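Local coordinates for beta-hexosaminidase (PDB 6JTJ), which probably cleaves terminal N-acetylglucosamine from peptide-linked peptidoglycan fragments during cell-wall recycling, as a family 3 glycoside hydrolase of the NagZ subfamily, at residues F118-P122 against V378-A382; Q145-V149 against L196-K202; S155-L161 against Y352-S356; G318-V322 against L346-W350. All coordinates share one frame; numbering follows the deposited sequence.

Contact 1 (F118-P122 against V378-A382); sequences FTRLP and VAGLA
Val378 opens this contact by touching both Leu121 and Pro122, packing the C-terminal part of helix 369-382 onto an irregular loop of the family 3 (beta/alpha)8 barrel. The loop runs from strand 111-112 to helix 124-134. Because Val378 has CG1 anti to its backbone N (chi1 170°), this methyl faces the loop and lies 3.8 Å from Pro122 CD. The same CG1 is 4.0 Å from Leu121 CD2, the two side chains lying alongside each other and pointing the same way. A beta-branched residue suits the place, since its other methyl, CG2, is left to pack on helix 136-155. Ala379 comes next, and its small size lets Thr119 approach the backbone of the helix: Thr119 CG2 sits 3.6 Å from Ala379 N. Only the methyl of the threonine is used here, for its hydroxyl turns to Glu153 of helix 136-155. Leu381 contributes the base of its side chain, with CB meeting the proline ring at 4.0 Å from Pro122 CG. The rigid ring of Pro122 thus fits between Val378 and Leu381, and, like the rest of the contact, is held without any hydrogen bond between the two segments. The side chain of Arg120 offers only its first carbons, CB and CG, to the methyl of Ala382; a bend at chi2 (74°) then leads the guanidinium away to Gly109 and Gln112. Ala382 comes last, its methyl small enough to sit close against the loop backbone, with CB just 3.2 Å from Arg120 O.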
loop_
_atom_site.group_PDB
_atom_site.type_symbol
_atom_site.label_atom_id
_atom_site.label_comp_id
_atom_site.label_asym_id
_atom_site.label_seq_id
_atom_site.Cartn_x
_atom_site.Cartn_y
_atom_site.Cartn_z
ATOM N N PHE C 118 15.810 12.028 14.628
ATOM C CA PHE C 118 14.538 11.774 15.309
ATOM C C PHE C 118 14.619 10.434 16.000
ATOM O O PHE C 118 15.340 9.545 15.553
ATOM C CB PHE C 118 13.372 11.765 14.283
ATOM C CG PHE C 118 12.923 13.134 13.863
ATOM C CD1 PHE C 118 13.613 13.842 12.900
ATOM C CD2 PHE C 118 11.791 13.710 14.433
ATOM C CE1 PHE C 118 13.211 15.112 12.530
ATOM C CE2 PHE C 118 11.369 14.978 14.058
ATOM C CZ PHE C 118 12.082 15.684 13.111
ATOM N N THR C 119 13.857 10.257 17.065
ATOM C CA THR C 119 13.645 8.940 17.623
ATOM C C THR C 119 12.888 8.109 16.588
ATOM O O THR C 119 11.925 8.596 16.000
ATOM C CB THR C 119 12.778 8.996 18.871
ATOM O OG1 THR C 119 13.398 9.865 19.797
ATOM C CG2 THR C 119 12.609 7.631 19.509
ATOM N N ARG C 120 13.339 6.870 16.361
ATOM C CA ARG C 120 12.635 5.955 15.471
ATOM C C ARG C 120 11.374 5.473 16.160
ATOM O O ARG C 120 11.419 4.980 17.271
ATOM C CB ARG C 120 13.529 4.775 15.088
ATOM C CG ARG C 120 13.000 3.958 13.919
ATOM C CD ARG C 120 13.189 4.690 12.601
ATOM N NE ARG C 120 12.778 3.864 11.467
ATOM C CZ ARG C 120 11.533 3.722 11.016
ATOM N NH1 ARG C 120 10.519 4.369 11.585
ATOM N NH2 ARG C 120 11.300 2.919 9.977
ATOM N N LEU C 121 10.237 5.630 15.500
ATOM C CA LEU C 121 8.945 5.314 16.099
ATOM C C LEU C 121 8.510 3.895 15.750
ATOM O O LEU C 121 8.732 3.442 14.627
ATOM C CB LEU C 121 7.888 6.299 15.607
ATOM C CG LEU C 121 8.152 7.770 15.917
ATOM C CD1 LEU C 121 7.289 8.650 15.032
ATOM C CD2 LEU C 121 7.908 8.079 17.380
ATOM N N PRO C 122 7.873 3.208 16.695
ATOM C CA PRO C 122 7.408 1.879 16.417
ATOM C C PRO C 122 6.149 1.928 15.596
ATOM O O PRO C 122 5.441 2.941 15.630
ATOM C CB PRO C 122 7.063 1.339 17.805
ATOM C CG PRO C 122 6.637 2.560 18.564
ATOM C CD PRO C 122 7.602 3.603 18.094
ATOM N N VAL C 378 10.734 4.881 23.802
ATOM C CA VAL C 378 10.075 4.761 22.496
ATOM C C VAL C 378 11.062 4.133 21.502
ATOM O O VAL C 378 10.708 3.227 20.770
ATOM C CB VAL C 378 9.543 6.134 22.023
ATOM C CG1 VAL C 378 9.089 6.080 20.579
ATOM C CG2 VAL C 378 8.389 6.582 22.917
ATOM N N ALA C 379 12.307 4.597 21.510
ATOM C CA ALA C 379 13.362 3.979 20.707
ATOM C C ALA C 379 13.421 2.475 20.927
ATOM O O ALA C 379 13.670 1.716 19.994
ATOM C CB ALA C 379 14.718 4.612 21.017
ATOM N N GLY C 380 13.225 2.052 22.169
ATOM C CA GLY C 380 13.304 0.644 22.530
ATOM C C GLY C 380 12.168 -0.164 21.957
ATOM O O GLY C 380 12.350 -1.335 21.613
ATOM N N LEU C 381 10.987 0.438 21.870
ATOM C CA LEU C 381 9.861 -0.232 21.240
ATOM C C LEU C 381 10.133 -0.433 19.756
ATOM O O LEU C 381 9.738 -1.432 19.194
ATOM C CB LEU C 381 8.580 0.570 21.414
ATOM C CG LEU C 381 8.042 0.743 22.836
ATOM C CD1 LEU C 381 6.766 1.559 22.789
ATOM C CD2 LEU C 381 7.790 -0.598 23.509
ATOM N N ALA C 382 10.814 0.519 19.132
ATOM C CA ALA C 382 11.142 0.426 17.709
ATOM C C ALA C 382 12.276 -0.563 17.363
ATOM O O ALA C 382 12.456 -0.883 16.198
ATOM C CB ALA C 382 11.464 1.810 17.148
#

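Contact 2 (Q145-V149 against L196-K202); sequences QVGRV and LQKGLAK
With chi1 at -174°, Leu196 swings its CG away from its own backbone N and lays CD1 over Gly147, while Leu200, whose CG is instead anti to its carbonyl carbon, brings CD2 to the same glycine. Both leucines close one side of a glycine-to-glycine helix crossing in the outer helical layer of the (beta/alpha)8 barrel, between helices 136-155 and 186-202, and Arg148 and Lys202 close the other. Gly147 and Gly199 face each other at the crossing, and with no side chain on either the axes approach to 6.4 Å, at 30° between their N-to-C directions. Backbone therefore meets backbone directly: Gly147 C lies 3.5 Å from Gly199 C. Leucine fits there because its branched end can cover backbone atoms of the partner, Leu196 CD1 reaching to 3.6 Å from Gly147 N and Leu200 CD2 to 3.6 Å from Gly147 O. Val146 widens the apolar patch, its CG1 being 4.0 Å from Leu196 CD1. Toward the surface, the extended chain of Arg148 passes Lys202, and its aliphatic part does the touching, CG to Lys202 CB at 4.2 Å. The like-charged ends stay apart, and Arg148 also packs on Phe371 of helix 369-382. No conventional hydrogen bond joins the helices; the polar element is a CA-H...O contact from Arg148 CA to Gly199 O, 3.2 Å long with 133° at the hydrogen.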
loop_
_atom_site.group_PDB
_atom_site.type_symbol
_atom_site.label_atom_id
_atom_site.label_comp_id
_atom_site.label_asym_id
_atom_site.label_seq_id
_atom_site.Cartn_x
_atom_site.Cartn_y
_atom_site.Cartn_z
ATOM N N GLN C 145 3.397 7.822 25.686
ATOM C CA GLN C 145 4.811 8.168 25.489
ATOM C C GLN C 145 5.191 8.255 24.023
ATOM O O GLN C 145 5.911 9.169 23.616
ATOM C CB GLN C 145 5.724 7.137 26.171
ATOM C CG GLN C 145 5.631 7.121 27.714
ATOM C CD GLN C 145 5.878 8.507 28.361
ATOM O OE1 GLN C 145 6.937 9.126 28.196
ATOM N NE2 GLN C 145 4.842 9.040 29.015
ATOM N N VAL C 146 4.683 7.337 23.213
ATOM C CA VAL C 146 4.925 7.412 21.762
ATOM C C VAL C 146 4.369 8.721 21.213
ATOM O O VAL C 146 5.059 9.439 20.509
ATOM C CB VAL C 146 4.324 6.202 21.014
ATOM C CG1 VAL C 146 4.383 6.418 19.511
ATOM C CG2 VAL C 146 5.082 4.929 21.385
ATOM N N GLY C 147 3.137 9.049 21.571
ATOM C CA GLY C 147 2.515 10.308 21.111
ATOM C C GLY C 147 3.295 11.540 21.513
ATOM O O GLY C 147 3.530 12.445 20.715
ATOM N N ARG C 148 3.738 11.546 22.762
ATOM C CA ARG C 148 4.525 12.659 23.276
ATOM C C ARG C 148 5.835 12.854 22.526
ATOM O O ARG C 148 6.195 13.970 22.145
ATOM C CB ARG C 148 4.796 12.445 24.769
ATOM C CG ARG C 148 5.436 13.658 25.438
ATOM C CD ARG C 148 5.866 13.404 26.872
ATOM N NE ARG C 148 6.640 14.561 27.361
ATOM C CZ ARG C 148 7.442 14.566 28.425
ATOM N NH1 ARG C 148 7.597 13.458 29.147
ATOM N NH2 ARG C 148 8.103 15.683 28.761
ATOM N N VAL C 149 6.574 11.769 22.337
ATOM C CA VAL C 149 7.848 11.858 21.640
ATOM C C VAL C 149 7.638 12.263 20.203
ATOM O O VAL C 149 8.309 13.151 19.683
ATOM C CB VAL C 149 8.588 10.513 21.714
ATOM C CG1 VAL C 149 9.804 10.499 20.802
ATOM C CG2 VAL C 149 9.009 10.239 23.155
ATOM N N LEU C 196 -2.824 7.779 22.694
ATOM C CA LEU C 196 -1.843 8.419 21.814
ATOM C C LEU C 196 -2.184 9.897 21.686
ATOM O O LEU C 196 -1.294 10.752 21.710
ATOM C CB LEU C 196 -1.847 7.764 20.426
ATOM C CG LEU C 196 -0.747 8.292 19.489
ATOM C CD1 LEU C 196 0.531 7.477 19.610
ATOM C CD2 LEU C 196 -1.222 8.267 18.050
ATOM N N GLN C 197 -3.470 10.186 21.514
ATOM C CA GLN C 197 -3.946 11.566 21.317
ATOM C C GLN C 197 -3.541 12.486 22.485
ATOM O O GLN C 197 -3.078 13.604 22.267
ATOM C CB GLN C 197 -5.468 11.565 21.109
ATOM C CG GLN C 197 -6.103 12.950 21.029
ATOM C CD GLN C 197 -7.534 12.904 20.547
ATOM O OE1 GLN C 197 -7.814 13.189 19.378
ATOM N NE2 GLN C 197 -8.449 12.486 21.422
ATOM N N LYS C 198 -3.670 11.992 23.710
ATOM C CA LYS C 198 -3.217 12.742 24.906
ATOM C C LYS C 198 -1.721 12.981 24.901
ATOM O O LYS C 198 -1.252 14.072 25.227
ATOM C CB LYS C 198 -3.593 11.991 26.181
ATOM C CG LYS C 198 -5.068 12.055 26.502
ATOM C CD LYS C 198 -5.394 11.416 27.848
ATOM C CE LYS C 198 -6.857 11.063 27.909
ATOM N NZ LYS C 198 -7.080 9.853 28.737
ATOM N N GLY C 199 -0.959 11.979 24.459
ATOM C CA GLY C 199 0.476 12.146 24.269
ATOM C C GLY C 199 0.815 13.214 23.255
ATOM O O GLY C 199 1.706 14.053 23.479
ATOM N N LEU C 200 0.129 13.174 22.106
ATOM C CA LEU C 200 0.344 14.171 21.060
ATOM C C LEU C 200 0.122 15.571 21.617
ATOM O O LEU C 200 0.878 16.488 21.304
ATOM C CB LEU C 200 -0.610 13.927 19.865
ATOM C CG LEU C 200 -0.413 12.641 19.029
ATOM C CD1 LEU C 200 -1.553 12.485 18.042
ATOM C CD2 LEU C 200 0.927 12.653 18.307
ATOM N N ALA C 201 -0.963 15.746 22.364
ATOM C CA ALA C 201 -1.327 17.069 22.905
ATOM C C ALA C 201 -0.254 17.584 23.867
ATOM O O ALA C 201 0.055 18.767 23.882
ATOM C CB ALA C 201 -2.682 17.000 23.585
ATOM N N LYS C 202 0.363 16.690 24.631
ATOM C CA LYS C 202 1.525 17.087 25.440
ATOM C C LYS C 202 2.637 17.640 24.585
ATOM O O LYS C 202 3.329 18.573 24.995
ATOM C CB LYS C 202 2.049 15.919 26.248
ATOM C CG LYS C 202 1.428 15.859 27.610
ATOM C CD LYS C 202 1.854 14.625 28.367
ATOM C CE LYS C 202 0.929 14.344 29.526
ATOM N NZ LYS C 202 0.368 15.549 30.192
#

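Contact 3 (S155-L161 against Y352-S356); sequences SACGIDL and YMENS
The barrel loop that leaves helix 136-155 through a Schellman motif at Gly158 and enters strand 161-162 is gripped by Asn355, from the connection between helices 346-352 and 359-367. Asn355 suits the place because one amide nitrogen can serve two acceptors. ND2 gives a nearly straight bond to Ser155 OG (2.8 Å, 165°), in the amide plane. Its bond to Ile159 O is more bent (3.0 Å, 132°) and tilted from that plane. The amide thus ties the last turn of the helix to Ile159, two residues before the strand, while OD1 accepts from Leu357 N. Ser155 OG, which accepts from Asn355, has Ala151 O and Gly203 O as further partners for its single proton. Backbone and side chain then exchange roles: Asn355 N donates to Asp160 OD1 over 3.0 Å, on the anti side of the carboxylate. The other oxygen, Asp160 OD2, is taken up by Lys93 and the backbone N of Ile102, so the aspartate links three parts of the chain. A water donates to Asp160 O and to Met353 O, 2.8 Å from each. Beyond it the contact turns apolar: the unbranched Met353 bends at chi3 (-53°) and rests SD 3.8 Å from Leu161 CD2.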
loop_
_atom_site.group_PDB
_atom_site.type_symbol
_atom_site.label_atom_id
_atom_site.label_comp_id
_atom_site.label_asym_id
_atom_site.label_seq_id
_atom_site.Cartn_x
_atom_site.Cartn_y
_atom_site.Cartn_z
ATOM N N SER C 155 7.341 19.222 16.812
ATOM C CA SER C 155 7.024 20.577 17.247
ATOM C C SER C 155 8.280 21.455 17.330
ATOM O O SER C 155 8.246 22.626 16.982
ATOM C CB SER C 155 6.313 20.549 18.596
ATOM O OG SER C 155 5.073 19.887 18.508
ATOM N N ALA C 156 9.395 20.851 17.740
ATOM C CA ALA C 156 10.685 21.545 17.789
ATOM C C ALA C 156 11.141 22.040 16.441
ATOM O O ALA C 156 11.991 22.932 16.384
ATOM C CB ALA C 156 11.747 20.638 18.367
ATOM N N CYS C 157 10.632 21.438 15.368
ATOM C CA CYS C 157 11.076 21.795 14.054
ATOM C C CYS C 157 10.100 22.703 13.353
ATOM O O CYS C 157 10.300 23.026 12.197
ATOM C CB CYS C 157 11.316 20.539 13.241
ATOM S SG CYS C 157 12.613 19.479 13.940
ATOM N N GLY C 158 9.044 23.124 14.043
ATOM C CA GLY C 158 8.067 24.059 13.474
ATOM C C GLY C 158 6.897 23.410 12.755
ATOM O O GLY C 158 6.200 24.078 11.996
ATOM N N ILE C 159 6.684 22.118 12.993
ATOM C CA ILE C 159 5.597 21.367 12.377
ATOM C C ILE C 159 4.368 21.550 13.253
ATOM O O ILE C 159 4.481 21.577 14.466
ATOM C CB ILE C 159 5.920 19.862 12.313
ATOM C CG1 ILE C 159 7.267 19.601 11.601
ATOM C CG2 ILE C 159 4.787 19.095 11.667
ATOM C CD1 ILE C 159 7.318 19.972 10.147
ATOM N N ASP C 160 3.191 21.667 12.656
ATOM C CA ASP C 160 1.970 21.831 13.464
ATOM C C ASP C 160 1.326 20.514 13.884
ATOM O O ASP C 160 0.857 20.380 15.009
ATOM C CB ASP C 160 0.950 22.672 12.715
ATOM C CG ASP C 160 1.386 24.108 12.583
ATOM O OD1 ASP C 160 1.419 24.810 13.615
ATOM O OD2 ASP C 160 1.675 24.535 11.452
ATOM N N LEU C 161 1.303 19.556 12.961
ATOM C CA LEU C 161 0.449 18.385 13.070
ATOM C C LEU C 161 1.080 17.197 12.346
ATOM O O LEU C 161 1.627 17.355 11.247
ATOM C CB LEU C 161 -0.870 18.731 12.397
ATOM C CG LEU C 161 -1.926 17.664 12.149
ATOM C CD1 LEU C 161 -2.706 17.394 13.416
ATOM C CD2 LEU C 161 -2.871 18.135 11.081
ATOM N N TYR C 352 -7.646 25.494 15.027
ATOM C CA TYR C 352 -7.641 24.405 15.996
ATOM C C TYR C 352 -6.418 23.475 15.825
ATOM O O TYR C 352 -5.935 22.912 16.799
ATOM C CB TYR C 352 -8.937 23.612 15.873
ATOM C CG TYR C 352 -9.161 22.576 16.959
ATOM C CD1 TYR C 352 -9.416 22.954 18.283
ATOM C CD2 TYR C 352 -9.141 21.223 16.658
ATOM C CE1 TYR C 352 -9.640 22.002 19.271
ATOM C CE2 TYR C 352 -9.363 20.269 17.627
ATOM C CZ TYR C 352 -9.602 20.653 18.931
ATOM O OH TYR C 352 -9.808 19.672 19.874
ATOM N N MET C 353 -5.892 23.361 14.604
ATOM C CA MET C 353 -4.724 22.504 14.337
ATOM C C MET C 353 -3.366 23.160 14.596
ATOM O O MET C 353 -2.344 22.487 14.506
ATOM C CB MET C 353 -4.770 22.003 12.894
ATOM C CG MET C 353 -5.955 21.082 12.602
ATOM S SD MET C 353 -5.876 20.383 10.943
ATOM C CE MET C 353 -5.671 21.819 9.889
ATOM N N GLU C 354 -3.339 24.462 14.881
ATOM C CA GLU C 354 -2.066 25.145 15.116
ATOM C C GLU C 354 -1.375 24.520 16.318
ATOM O O GLU C 354 -2.021 24.125 17.282
ATOM C CB GLU C 354 -2.210 26.659 15.340
ATOM C CG GLU C 354 -0.998 27.428 14.815
ATOM C CD GLU C 354 -1.190 28.939 14.803
ATOM O OE1 GLU C 354 -0.451 29.659 14.066
ATOM O OE2 GLU C 354 -2.104 29.407 15.531
ATOM N N ASN C 355 -0.055 24.398 16.225
ATOM C CA ASN C 355 0.718 23.864 17.327
ATOM C C ASN C 355 0.544 24.747 18.560
ATOM O O ASN C 355 0.542 25.972 18.452
ATOM C CB ASN C 355 2.197 23.778 16.989
ATOM C CG ASN C 355 2.908 22.743 17.836
ATOM O OD1 ASN C 355 3.102 22.950 19.023
ATOM N ND2 ASN C 355 3.317 21.641 17.224
ATOM N N SER C 356 0.379 24.124 19.713
ATOM C CA SER C 356 0.117 24.860 20.933
ATOM C C SER C 356 1.400 25.210 21.718
ATOM O O SER C 356 1.327 25.948 22.676
ATOM C CB SER C 356 -0.905 24.088 21.798
ATOM O OG SER C 356 -0.370 22.865 22.258
HETATM O O HOH W 1 -1.753 20.164 15.908
#

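Contact 4 (G318-V322 against L346-W350); sequences GCDIV and LAGRW
Ile321 and Trp350 form the tight part of this contact, where barrel strand 321-323 is covered by helix 346-352. Ile321 CD1 stands over one face of the indole in a CH-pi contact, 3.4 Å from the centroid of the six-membered ring. It comes equally close to two ring atoms, at 3.4 Å from both Trp350 CZ2 and Trp350 CE2. The ring is wide enough that Ile321 CG2 can rest on it as well, 3.9 Å from Trp350 CH2, and its rotation is fixed by NE1, which bonds to Gly45 O. Leu346, one helical turn earlier, fills in beside the isoleucine, with CD1 3.8 Å from Ile321 CG1. With CG anti to its backbone N (chi1 -172°), the leucine reaches both Ile321 and the residue before it, CD1 also lying 4.1 Å from Asp320 CB. On the outer side the helix is looser: Ala347 and Gly348 face solvent, and Arg349 is only partly covered. Arg349 nevertheless reaches across with an extended chain, and NH1 forms a salt bridge to Asp320 OD1 at 2.7 Å. The hydrogen bond is bent (132° at the hydrogen) and uses the syn side of Asp320 OD1, the carboxylate and guanidinium planes standing 58° apart. Asn343 also donates to OD1, while Arg282 and Ile291 N hold OD2. Buried among two arginines, an amide and a backbone N-H, the Asp320 carboxylate probably remains ionised, its negative charge offsetting the closeness of the two guanidinium groups.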
loop_
_atom_site.group_PDB
_atom_site.type_symbol
_atom_site.label_atom_id
_atom_site.label_comp_id
_atom_site.label_asym_id
_atom_site.label_seq_id
_atom_site.Cartn_x
_atom_site.Cartn_y
_atom_site.Cartn_z
ATOM N N GLY C 318 -18.152 17.704 0.869
ATOM C CA GLY C 318 -18.032 18.072 2.276
ATOM C C GLY C 318 -16.610 18.264 2.804
ATOM O O GLY C 318 -16.447 18.576 3.985
ATOM N N CYS C 319 -15.591 18.098 1.965
ATOM C CA CYS C 319 -14.219 18.361 2.379
ATOM C C CYS C 319 -13.995 19.845 2.610
ATOM O O CYS C 319 -14.504 20.671 1.856
ATOM C CB CYS C 319 -13.231 17.896 1.323
ATOM S SG CYS C 319 -13.307 16.143 0.928
ATOM N N ASP C 320 -13.247 20.175 3.666
ATOM C CA ASP C 320 -12.865 21.552 3.977
ATOM C C ASP C 320 -11.644 21.954 3.186
ATOM O O ASP C 320 -11.549 23.097 2.717
ATOM C CB ASP C 320 -12.518 21.695 5.459
ATOM C CG ASP C 320 -13.700 21.504 6.356
ATOM O OD1 ASP C 320 -14.636 22.325 6.301
ATOM O OD2 ASP C 320 -13.703 20.539 7.144
ATOM N N ILE C 321 -10.695 21.029 3.060
ATOM C CA ILE C 321 -9.375 21.326 2.562
ATOM C C ILE C 321 -8.930 20.230 1.593
ATOM O O ILE C 321 -9.038 19.053 1.908
ATOM C CB ILE C 321 -8.370 21.388 3.714
ATOM C CG1 ILE C 321 -8.649 22.590 4.621
ATOM C CG2 ILE C 321 -6.935 21.466 3.198
ATOM C CD1 ILE C 321 -8.079 22.468 6.027
ATOM N N VAL C 322 -8.460 20.621 0.414
ATOM C CA VAL C 322 -8.033 19.659 -0.580
ATOM C C VAL C 322 -6.519 19.561 -0.604
ATOM O O VAL C 322 -5.819 20.562 -0.510
ATOM C CB VAL C 322 -8.580 19.959 -2.001
ATOM C CG1 VAL C 322 -10.096 19.851 -2.032
ATOM C CG2 VAL C 322 -8.148 21.324 -2.513
ATOM N N LEU C 346 -13.990 27.402 8.180
ATOM C CA LEU C 346 -12.653 27.021 7.771
ATOM C C LEU C 346 -11.593 27.598 8.696
ATOM O O LEU C 346 -10.676 26.887 9.102
ATOM C CB LEU C 346 -12.380 27.440 6.328
ATOM C CG LEU C 346 -11.051 26.924 5.725
ATOM C CD1 LEU C 346 -10.850 25.415 5.781
ATOM C CD2 LEU C 346 -10.888 27.364 4.275
ATOM N N ALA C 347 -11.687 28.895 8.985
ATOM C CA ALA C 347 -10.636 29.591 9.726
ATOM C C ALA C 347 -10.432 28.974 11.091
ATOM O O ALA C 347 -9.288 28.787 11.511
ATOM C CB ALA C 347 -10.959 31.082 9.871
ATOM N N GLY C 348 -11.535 28.661 11.764
ATOM C CA GLY C 348 -11.480 28.024 13.073
ATOM C C GLY C 348 -10.974 26.593 12.992
ATOM O O GLY C 348 -10.240 26.128 13.876
ATOM N N ARG C 349 -11.381 25.880 11.944
ATOM C CA ARG C 349 -10.919 24.509 11.724
ATOM C C ARG C 349 -9.405 24.433 11.486
ATOM O O ARG C 349 -8.750 23.550 12.021
ATOM C CB ARG C 349 -11.710 23.860 10.580
ATOM C CG ARG C 349 -13.100 23.448 11.018
ATOM C CD ARG C 349 -13.993 22.999 9.879
ATOM N NE ARG C 349 -15.302 22.597 10.395
ATOM C CZ ARG C 349 -16.387 22.442 9.656
ATOM N NH1 ARG C 349 -16.346 22.631 8.344
ATOM N NH2 ARG C 349 -17.525 22.084 10.224
ATOM N N TRP C 350 -8.860 25.323 10.664
ATOM C CA TRP C 350 -7.403 25.418 10.524
ATOM C C TRP C 350 -6.749 25.786 11.865
ATOM O O TRP C 350 -5.718 25.240 12.236
ATOM C CB TRP C 350 -7.005 26.507 9.522
ATOM C CG TRP C 350 -6.931 26.171 8.036
ATOM C CD1 TRP C 350 -7.616 26.800 7.032
ATOM C CD2 TRP C 350 -6.063 25.227 7.388
ATOM N NE1 TRP C 350 -7.249 26.290 5.819
ATOM C CE2 TRP C 350 -6.282 25.343 5.999
ATOM C CE3 TRP C 350 -5.120 24.307 7.845
ATOM C CZ2 TRP C 350 -5.612 24.561 5.067
ATOM C CZ3 TRP C 350 -4.437 23.533 6.910
ATOM C CH2 TRP C 350 -4.688 23.663 5.543
#

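In the fold
The four contacts spread across one (beta/alpha)8 barrel domain, contacts 1 and 4 being farthest apart, with centres separated by about 32 Å on opposite sides of the chain's centre. Contacts 1 and 2 touch, since Val378 of helix 369-382 packs on helix 136-155, whose last residue, Ser155, opens contact 3. Contact 3 in turn adjoins contact 4 along helix 346-352, their centres about 17 Å apart. In sequence, contact 1 spans all the others, contacts 2 and 3 interleave, and contact 4 falls within contact 3. In contacts 1, 3 and 4 the later segment packs against an earlier part of the barrel, whose pocket, at the C-terminal ends of its strands, holds the bound N-acetylglucosamine.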